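Local coordinates for protein inactive dihydropteroate synthase 2 (Mycobacterium tuberculosis, PDB 2VP8) that probably lacks dihydropteroate synthase activity and a role in folate metabolism, and is thought to bind the pterin pyrophosphate substrate very weakly yet still take up the inhibitor dapsone, at residues A273-A278 with A292-V297; L231-V236 with V246-S251; A138-D143 with A283-V288. All coordinates share one frame; numbering follows the deposited sequence.

Contact 1: A273-A278 with A292-V297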
loop_
_atom_site.group_PDB
_atom_site.type_symbol
_atom_site.label_atom_id
_atom_site.label_comp_id
_atom_site.label_asym_id
_atom_site.label_seq_id
_atom_site.Cartn_x
_atom_site.Cartn_y
_atom_site.Cartn_z
ATOM N N ALA B 273 1.362 -3.618 1.290
ATOM C CA ALA B 273 0.129 -2.854 1.298
ATOM C C ALA B 273 -0.045 -2.144 2.635
ATOM O O ALA B 273 -0.314 -0.944 2.668
ATOM C CB ALA B 273 -1.057 -3.747 1.010
ATOM N N ALA B 274 0.124 -2.890 3.727
ATOM C CA ALA B 274 0.026 -2.348 5.081
ATOM C C ALA B 274 1.101 -1.287 5.315
ATOM O O ALA B 274 0.855 -0.267 5.973
ATOM C CB ALA B 274 0.148 -3.451 6.099
ATOM N N THR B 275 2.289 -1.522 4.767
ATOM C CA THR B 275 3.383 -0.581 4.925
ATOM C C THR B 275 2.961 0.729 4.287
ATOM O O THR B 275 3.007 1.781 4.936
ATOM C CB THR B 275 4.690 -1.125 4.301
ATOM O OG1 THR B 275 5.013 -2.387 4.908
ATOM C CG2 THR B 275 5.845 -0.147 4.499
ATOM N N ALA B 276 2.508 0.638 3.034
ATOM C CA ALA B 276 2.080 1.790 2.251
ATOM C C ALA B 276 1.066 2.616 3.022
ATOM O O ALA B 276 1.273 3.806 3.260
ATOM C CB ALA B 276 1.502 1.334 0.938
ATOM N N LEU B 277 -0.012 1.960 3.444
ATOM C CA LEU B 277 -1.061 2.593 4.221
ATOM C C LEU B 277 -0.522 3.242 5.493
ATOM O O LEU B 277 -0.811 4.399 5.774
ATOM C CB LEU B 277 -2.160 1.579 4.538
ATOM C CG LEU B 277 -3.332 1.530 3.541
ATOM C CD1 LEU B 277 -2.886 1.308 2.102
ATOM C CD2 LEU B 277 -4.370 0.488 3.944
ATOM N N ALA B 278 0.283 2.501 6.244
ATOM C CA ALA B 278 0.827 3.006 7.491
ATOM C C ALA B 278 1.689 4.245 7.227
ATOM O O ALA B 278 1.567 5.258 7.932
ATOM C CB ALA B 278 1.627 1.919 8.196
ATOM N N ALA B 292 15.232 -3.201 1.134
ATOM C CA ALA B 292 14.977 -2.653 -0.200
ATOM C C ALA B 292 13.488 -2.585 -0.618
ATOM O O ALA B 292 13.036 -1.558 -1.130
ATOM C CB ALA B 292 15.809 -3.384 -1.243
ATOM N N ALA B 293 12.731 -3.665 -0.406
ATOM C CA ALA B 293 11.320 -3.697 -0.802
ATOM C C ALA B 293 10.563 -2.617 -0.057
ATOM O O ALA B 293 9.722 -1.916 -0.625
ATOM C CB ALA B 293 10.697 -5.060 -0.542
ATOM N N THR B 294 10.889 -2.477 1.222
ATOM C CA THR B 294 10.260 -1.467 2.059
ATOM C C THR B 294 10.687 -0.079 1.607
ATOM O O THR B 294 9.844 0.816 1.474
ATOM C CB THR B 294 10.583 -1.697 3.535
ATOM O OG1 THR B 294 10.141 -3.011 3.900
ATOM C CG2 THR B 294 9.882 -0.671 4.407
ATOM N N ARG B 295 11.976 0.097 1.323
ATOM C CA ARG B 295 12.442 1.405 0.902
ATOM C C ARG B 295 11.665 1.879 -0.321
ATOM O O ARG B 295 11.214 3.029 -0.362
ATOM C CB ARG B 295 13.932 1.418 0.613
ATOM C CG ARG B 295 14.461 2.838 0.459
ATOM C CD ARG B 295 15.786 2.880 -0.229
ATOM N NE ARG B 295 15.690 2.433 -1.611
ATOM C CZ ARG B 295 16.159 1.274 -2.062
ATOM N NH1 ARG B 295 16.763 0.427 -1.229
ATOM N NH2 ARG B 295 16.025 0.969 -3.349
ATOM N N ARG B 296 11.488 0.979 -1.290
ATOM C CA ARG B 296 10.805 1.309 -2.537
ATOM C C ARG B 296 9.331 1.674 -2.339
ATOM O O ARG B 296 8.796 2.510 -3.060
ATOM C CB ARG B 296 10.998 0.203 -3.568
ATOM C CG ARG B 296 12.420 0.184 -4.114
ATOM C CD ARG B 296 12.575 -0.702 -5.324
ATOM N NE ARG B 296 12.443 -2.107 -4.958
ATOM C CZ ARG B 296 13.460 -2.941 -4.755
ATOM N NH1 ARG B 296 14.723 -2.536 -4.908
ATOM N NH2 ARG B 296 13.200 -4.200 -4.410
ATOM N N VAL B 297 8.684 1.050 -1.358
ATOM C CA VAL B 297 7.299 1.371 -1.029
ATOM C C VAL B 297 7.218 2.778 -0.431
ATOM O O VAL B 297 6.459 3.617 -0.909
ATOM C CB VAL B 297 6.688 0.329 -0.065
ATOM C CG1 VAL B 297 5.422 0.867 0.580
ATOM C CG2 VAL B 297 6.405 -0.977 -0.807
#
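V297 lays its CG1 methyl against the backbone of A276, and this is where the two helices pack most tightly. CG1 lies 3.8 Å from A276 N and 4.0 Å from A276 CB, so the valine branch meets main chain and methyl together. With alanine at 276 there is little side chain between the helices, and the CA atoms of A276 and V297 come within 6.2 Å. Beside A276 on one helix and a turn before V297 on the other, methyl groups set the spacing: T275 CG2 is 4.1 Å from T294 CG2, the two side chains crossing at about a right angle, and equally far from V297 CG1. In both threonines CG2 stands anti to the backbone N while OG1 is swung back beside it (chi1 -57° in T275). The hydroxyls therefore bond into the preceding turn of their own helices, T275 OG1 with T271 O and T294 OG1 with E290 O.

The axes of these short segments approach to 9.9 Å and cross at -41°. They belong to helices 267-280 and 291-306, consecutive outer helices of the TIM barrel, joined through strand 285-288; T275 also rests on F286 and T294 on V288 of that strand. Looser packing begins on the far side of 292-297, where A292, A293, R295 and R296 are partly exposed and do not reach 273-278. R296 lays one guanidinium face over A292 O and forms a salt bridge through NE with E269 of the second subunit, whose V297 and L277 pack on A273 and A276. Between the two segments no hydrogen bond forms, the threonine hydroxyls are satisfied within their own helices, and the contact rests on methyl groups packing on one another and on the backbone of A276.

Contact 2: L231-V236 with V246-S251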
loop_
_atom_site.group_PDB
_atom_site.type_symbol
_atom_site.label_atom_id
_atom_site.label_comp_id
_atom_site.label_asym_id
_atom_site.label_seq_id
_atom_site.Cartn_x
_atom_site.Cartn_y
_atom_site.Cartn_z
ATOM N N LEU B 231 -6.993 -3.569 13.113
ATOM C CA LEU B 231 -7.627 -2.384 13.688
ATOM C C LEU B 231 -6.617 -1.284 13.894
ATOM O O LEU B 231 -6.797 -0.169 13.410
ATOM C CB LEU B 231 -8.268 -2.673 15.040
ATOM C CG LEU B 231 -9.786 -2.746 15.172
ATOM C CD1 LEU B 231 -10.115 -2.580 16.656
ATOM C CD2 LEU B 231 -10.539 -1.712 14.313
ATOM N N LEU B 232 -5.549 -1.598 14.616
ATOM C CA LEU B 232 -4.541 -0.611 14.889
ATOM C C LEU B 232 -3.982 -0.074 13.585
ATOM O O LEU B 232 -3.734 1.128 13.465
ATOM C CB LEU B 232 -3.446 -1.181 15.787
ATOM C CG LEU B 232 -3.910 -1.581 17.187
ATOM C CD1 LEU B 232 -2.725 -2.037 18.003
ATOM C CD2 LEU B 232 -4.635 -0.437 17.890
ATOM N N LEU B 233 -3.814 -0.957 12.603
ATOM C CA LEU B 233 -3.403 -0.545 11.263
ATOM C C LEU B 233 -4.373 0.467 10.671
ATOM O O LEU B 233 -3.956 1.489 10.123
ATOM C CB LEU B 233 -3.309 -1.747 10.328
ATOM C CG LEU B 233 -1.946 -2.398 10.152
ATOM C CD1 LEU B 233 -2.077 -3.741 9.406
ATOM C CD2 LEU B 233 -1.023 -1.439 9.425
ATOM N N ARG B 234 -5.668 0.174 10.778
ATOM C CA ARG B 234 -6.703 1.070 10.279
ATOM C C ARG B 234 -6.573 2.438 10.943
ATOM O O ARG B 234 -6.917 3.457 10.346
ATOM C CB ARG B 234 -8.082 0.482 10.566
ATOM C CG ARG B 234 -9.233 1.136 9.837
ATOM C CD ARG B 234 -10.318 0.093 9.577
ATOM N NE ARG B 234 -11.351 0.043 10.601
ATOM C CZ ARG B 234 -12.004 -1.052 10.965
ATOM N NH1 ARG B 234 -11.727 -2.236 10.432
ATOM N NH2 ARG B 234 -12.933 -0.959 11.893
ATOM N N HIS B 235 -6.061 2.447 12.171
ATOM C CA HIS B 235 -6.071 3.650 12.990
ATOM C C HIS B 235 -4.703 4.290 13.202
ATOM O O HIS B 235 -4.557 5.156 14.077
ATOM C CB HIS B 235 -6.774 3.384 14.324
ATOM C CG HIS B 235 -8.268 3.383 14.224
ATOM N ND1 HIS B 235 -8.984 2.296 13.769
ATOM C CD2 HIS B 235 -9.181 4.342 14.505
ATOM C CE1 HIS B 235 -10.275 2.586 13.781
ATOM N NE2 HIS B 235 -10.422 3.822 14.222
ATOM N N VAL B 236 -3.726 3.897 12.378
ATOM C CA VAL B 236 -2.383 4.472 12.428
ATOM C C VAL B 236 -2.435 5.986 12.581
ATOM O O VAL B 236 -1.843 6.512 13.507
ATOM C CB VAL B 236 -1.498 4.048 11.213
ATOM C CG1 VAL B 236 -0.194 4.802 11.200
ATOM C CG2 VAL B 236 -1.192 2.558 11.268
ATOM N N VAL B 246 5.813 7.100 15.250
ATOM C CA VAL B 246 5.234 5.768 15.307
ATOM C C VAL B 246 6.121 4.764 14.574
ATOM O O VAL B 246 6.540 4.990 13.425
ATOM C CB VAL B 246 3.779 5.759 14.772
ATOM C CG1 VAL B 246 3.273 4.338 14.543
ATOM C CG2 VAL B 246 2.850 6.518 15.735
ATOM N N LEU B 247 6.420 3.674 15.279
ATOM C CA LEU B 247 7.157 2.553 14.734
ATOM C C LEU B 247 6.186 1.435 14.399
ATOM O O LEU B 247 5.349 1.058 15.218
ATOM C CB LEU B 247 8.221 2.065 15.731
ATOM C CG LEU B 247 9.014 0.792 15.380
ATOM C CD1 LEU B 247 9.752 0.909 14.054
ATOM C CD2 LEU B 247 9.989 0.418 16.473
ATOM N N MET B 248 6.304 0.904 13.190
ATOM C CA MET B 248 5.512 -0.243 12.797
ATOM C C MET B 248 6.380 -1.484 12.663
ATOM O O MET B 248 7.510 -1.418 12.177
ATOM C CB MET B 248 4.765 0.026 11.488
ATOM C CG MET B 248 3.853 1.259 11.496
ATOM S SD MET B 248 2.479 1.170 12.656
ATOM C CE MET B 248 1.447 -0.081 11.904
ATOM N N ALA B 249 5.831 -2.610 13.115
ATOM C CA ALA B 249 6.442 -3.925 12.961
ATOM C C ALA B 249 5.497 -4.823 12.153
ATOM O O ALA B 249 4.874 -5.746 12.696
ATOM C CB ALA B 249 6.738 -4.533 14.325
ATOM N N LEU B 250 5.398 -4.537 10.853
ATOM C CA LEU B 250 4.434 -5.200 9.958
ATOM C C LEU B 250 4.893 -6.551 9.415
ATOM O O LEU B 250 4.093 -7.290 8.837
ATOM C CB LEU B 250 4.111 -4.289 8.773
ATOM C CG LEU B 250 2.941 -3.312 8.757
ATOM C CD1 LEU B 250 2.421 -2.953 10.140
ATOM C CD2 LEU B 250 3.411 -2.069 8.044
ATOM N N SER B 251 6.171 -6.866 9.611
ATOM C CA SER B 251 6.823 -8.016 8.972
ATOM C C SER B 251 6.195 -9.395 9.274
ATOM O O SER B 251 5.382 -9.534 10.195
ATOM C CB SER B 251 8.313 -8.017 9.321
ATOM O OG SER B 251 9.065 -8.660 8.315
#
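M248 sends its thioether out to L233 and V236, and its coiled shape governs the contact. CG sits beside the backbone N, anti to the carbonyl carbon (chi1 -56°), and the chain then bends in the same sense at chi2 (-64°) and chi3 (-70°). This curl lifts CE off the strand and presents it to two methyls at once, L233 CD2 at 3.8 Å and V236 CG2 at the same distance. V236 approaches M248 tip to tip: its CG1 stands anti to the backbone N, which leaves CG2 beside that nitrogen and turned to the methionine, 4.2 Å from M248 SD.

The two segments belong to the TIM barrel, in the beta-alpha-beta connection that leads from strand 214-217 out through helices 227-234 and 236-241 and back to strand 247-248. M248 lies on the outer face of that last strand and fills the layer between barrel and helices, also touching A278 of helix 267-280, whereas the neighbouring L247 points to the barrel interior and packs on M285. M248 is also about 9 Å, side chain to side chain, from H220, a position probably marking family members without synthase activity.

L233 leaves its helix at an angle to the strand, but its outer end turns inward, and CD2 faces both M248 and L250. L250, just past the strand, closes the group with its CD1, 3.8 Å from L233 CD2; the two leucines cross obliquely. H235 separates helix 227-234 from helix 236-241 and stands at the N-cap position of the second. Its ring turns back along the first helix, and ND1 makes a weak bond to L231 O at 3.3 Å, the oxygen lying in the ring plane at its edge.

Contact 3: A138-D143 with A283-V288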
loop_
_atom_site.group_PDB
_atom_site.type_symbol
_atom_site.label_atom_id
_atom_site.label_comp_id
_atom_site.label_asym_id
_atom_site.label_seq_id
_atom_site.Cartn_x
_atom_site.Cartn_y
_atom_site.Cartn_z
ATOM N N ALA B 138 25.235 1.838 21.055
ATOM C CA ALA B 138 23.817 1.871 20.681
ATOM C C ALA B 138 23.189 3.211 21.050
ATOM O O ALA B 138 23.506 3.800 22.086
ATOM C CB ALA B 138 23.052 0.724 21.318
ATOM N N ASP B 139 22.302 3.688 20.189
ATOM C CA ASP B 139 21.705 5.005 20.342
ATOM C C ASP B 139 20.268 4.900 20.824
ATOM O O ASP B 139 19.712 5.854 21.376
ATOM C CB ASP B 139 21.749 5.750 19.007
ATOM C CG ASP B 139 23.098 5.644 18.329
ATOM O OD1 ASP B 139 24.083 6.190 18.870
ATOM O OD2 ASP B 139 23.186 5.005 17.260
ATOM N N LEU B 140 19.677 3.730 20.618
ATOM C CA LEU B 140 18.255 3.534 20.822
ATOM C C LEU B 140 18.026 2.169 21.440
ATOM O O LEU B 140 18.572 1.173 20.972
ATOM C CB LEU B 140 17.533 3.643 19.467
ATOM C CG LEU B 140 16.039 3.356 19.279
ATOM C CD1 LEU B 140 15.156 4.288 20.129
ATOM C CD2 LEU B 140 15.683 3.486 17.825
ATOM N N ILE B 141 17.230 2.116 22.500
ATOM C CA ILE B 141 16.827 0.828 23.046
ATOM C C ILE B 141 15.477 0.433 22.461
ATOM O O ILE B 141 14.495 1.177 22.557
ATOM C CB ILE B 141 16.768 0.827 24.575
ATOM C CG1 ILE B 141 18.070 1.390 25.164
ATOM C CG2 ILE B 141 16.489 -0.591 25.086
ATOM C CD1 ILE B 141 17.947 1.872 26.574
ATOM N N ASN B 142 15.452 -0.732 21.829
ATOM C CA ASN B 142 14.228 -1.279 21.288
ATOM C C ASN B 142 13.711 -2.385 22.196
ATOM O O ASN B 142 13.941 -3.572 21.942
ATOM C CB ASN B 142 14.455 -1.793 19.871
ATOM C CG ASN B 142 13.166 -2.132 19.162
ATOM O OD1 ASN B 142 12.080 -1.814 19.642
ATOM N ND2 ASN B 142 13.279 -2.781 18.006
ATOM N N ASP B 143 13.026 -1.973 23.267
ATOM C CA ASP B 143 12.399 -2.901 24.197
ATOM C C ASP B 143 11.244 -3.607 23.503
ATOM O O ASP B 143 10.116 -3.115 23.474
ATOM C CB ASP B 143 11.929 -2.183 25.467
ATOM C CG ASP B 143 11.423 -3.147 26.541
ATOM O OD1 ASP B 143 11.148 -4.324 26.214
ATOM O OD2 ASP B 143 11.297 -2.719 27.716
ATOM N N ALA B 283 3.188 7.240 9.849
ATOM C CA ALA B 283 4.123 6.410 10.611
ATOM C C ALA B 283 5.558 6.857 10.309
ATOM O O ALA B 283 5.890 7.132 9.154
ATOM C CB ALA B 283 3.919 4.935 10.261
ATOM N N ARG B 284 6.411 6.942 11.322
ATOM C CA ARG B 284 7.757 7.459 11.085
ATOM C C ARG B 284 8.771 6.372 10.694
ATOM O O ARG B 284 9.678 6.617 9.886
ATOM C CB ARG B 284 8.246 8.272 12.288
ATOM C CG ARG B 284 9.676 8.797 12.172
ATOM C CD ARG B 284 9.788 10.188 11.532
ATOM N NE ARG B 284 11.173 10.687 11.552
ATOM C CZ ARG B 284 11.779 11.242 12.611
ATOM N NH1 ARG B 284 11.141 11.390 13.775
ATOM N NH2 ARG B 284 13.037 11.664 12.510
ATOM N N MET B 285 8.613 5.175 11.260
ATOM C CA MET B 285 9.626 4.132 11.118
ATOM C C MET B 285 9.017 2.752 10.903
ATOM O O MET B 285 7.909 2.476 11.366
ATOM C CB MET B 285 10.542 4.120 12.342
ATOM C CG MET B 285 11.838 3.380 12.144
ATOM S SD MET B 285 13.107 3.890 13.321
ATOM C CE MET B 285 12.659 2.842 14.676
ATOM N N PHE B 286 9.761 1.891 10.208
ATOM C CA PHE B 286 9.314 0.546 9.905
ATOM C C PHE B 286 10.412 -0.469 10.183
ATOM O O PHE B 286 11.518 -0.382 9.635
ATOM C CB PHE B 286 8.856 0.453 8.448
ATOM C CG PHE B 286 7.569 1.166 8.175
ATOM C CD1 PHE B 286 7.568 2.494 7.787
ATOM C CD2 PHE B 286 6.357 0.508 8.315
ATOM C CE1 PHE B 286 6.382 3.173 7.555
ATOM C CE2 PHE B 286 5.159 1.172 8.073
ATOM C CZ PHE B 286 5.175 2.514 7.693
ATOM N N ARG B 287 10.096 -1.432 11.042
ATOM C CA ARG B 287 11.022 -2.503 11.385
ATOM C C ARG B 287 10.852 -3.667 10.418
ATOM O O ARG B 287 9.789 -4.286 10.360
ATOM C CB ARG B 287 10.776 -2.964 12.821
ATOM C CG ARG B 287 11.915 -3.750 13.422
ATOM C CD ARG B 287 11.609 -4.036 14.867
ATOM N NE ARG B 287 12.700 -4.743 15.525
ATOM C CZ ARG B 287 12.605 -5.974 16.009
ATOM N NH1 ARG B 287 11.459 -6.636 15.922
ATOM N NH2 ARG B 287 13.650 -6.537 16.594
ATOM N N VAL B 288 11.909 -3.964 9.671
ATOM C CA VAL B 288 11.852 -4.951 8.602
ATOM C C VAL B 288 13.093 -5.832 8.566
ATOM O O VAL B 288 14.132 -5.489 9.137
ATOM C CB VAL B 288 11.667 -4.283 7.199
ATOM C CG1 VAL B 288 10.470 -3.370 7.183
ATOM C CG2 VAL B 288 12.890 -3.508 6.799
#
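N142 and R287 mark the nearest backbone approach of strands 140-142 and 285-288, with CA atoms still 10.5 Å apart, so side chains alone span the gap. The strands stand on opposite sides of the eight-stranded parallel TIM barrel, three strands separating them in either direction round the sheet, and L140, N142, M285 and R287 all point inward. The contact thus crosses the barrel interior in two layers.

The deeper layer is apolar and light. L140 CD2 and M285 CE meet at 4.4 Å, with M45 of strand 43-49 packing against M285 from the wall between. Above it lies the polar layer. R287 starts with CG anti to the backbone N (chi1 -162°) and runs extended to NE, which carries the guanidinium across the lumen; N142, with CG likewise anti to its own backbone N (chi1 -169°), comes from the other wall. The two side chains meet at a slant, the amide and guanidinium planes 83° apart. N142 ND2 and R287 NE are 3.2 Å apart, but both are donors and no hydrogen bond joins them.

Carboxylates probably account for the closeness. D83 takes a hydrogen bond from N142 ND2 on OD1 and a salt bridge from R287 NH2 on OD2, while D123 forms a second salt bridge with the same NH2. This shared acid probably steadies both groups and fixes the rotation of the amide. R287 also packs beside H220, about 4 Å away side chain to side chain, a position probably characteristic of family members without synthase activity. The polar end of the barrel is where the family's pterin-binding pocket would be expected. N142 ND2 also lies against the last methylene of the arginine chain, 3.8 Å from R287 CD.

In the fold
Contacts 1 and 2 lie outside the barrel wall and contact 3 inside it, with centres 12 to 16 Å apart. Strand 285-288 joins them. It pairs with strand 247-248 through the probable hydrogen bonds M248 O to R287 N (2.8 Å) and V246 O to R284 N (2.9 Å). Its outward F286 lies under helix 267-280, with CE2 3.6 Å from A278 CB. L250 links contacts 1 and 2, its CD2 3.5 Å from T275 CA. Contact 3 comes closest to H220, about 4 Å between side chains against about 9 Å for contact 2, while contact 1 lies away from that site; contacts 1 and 2 also touch the second subunit.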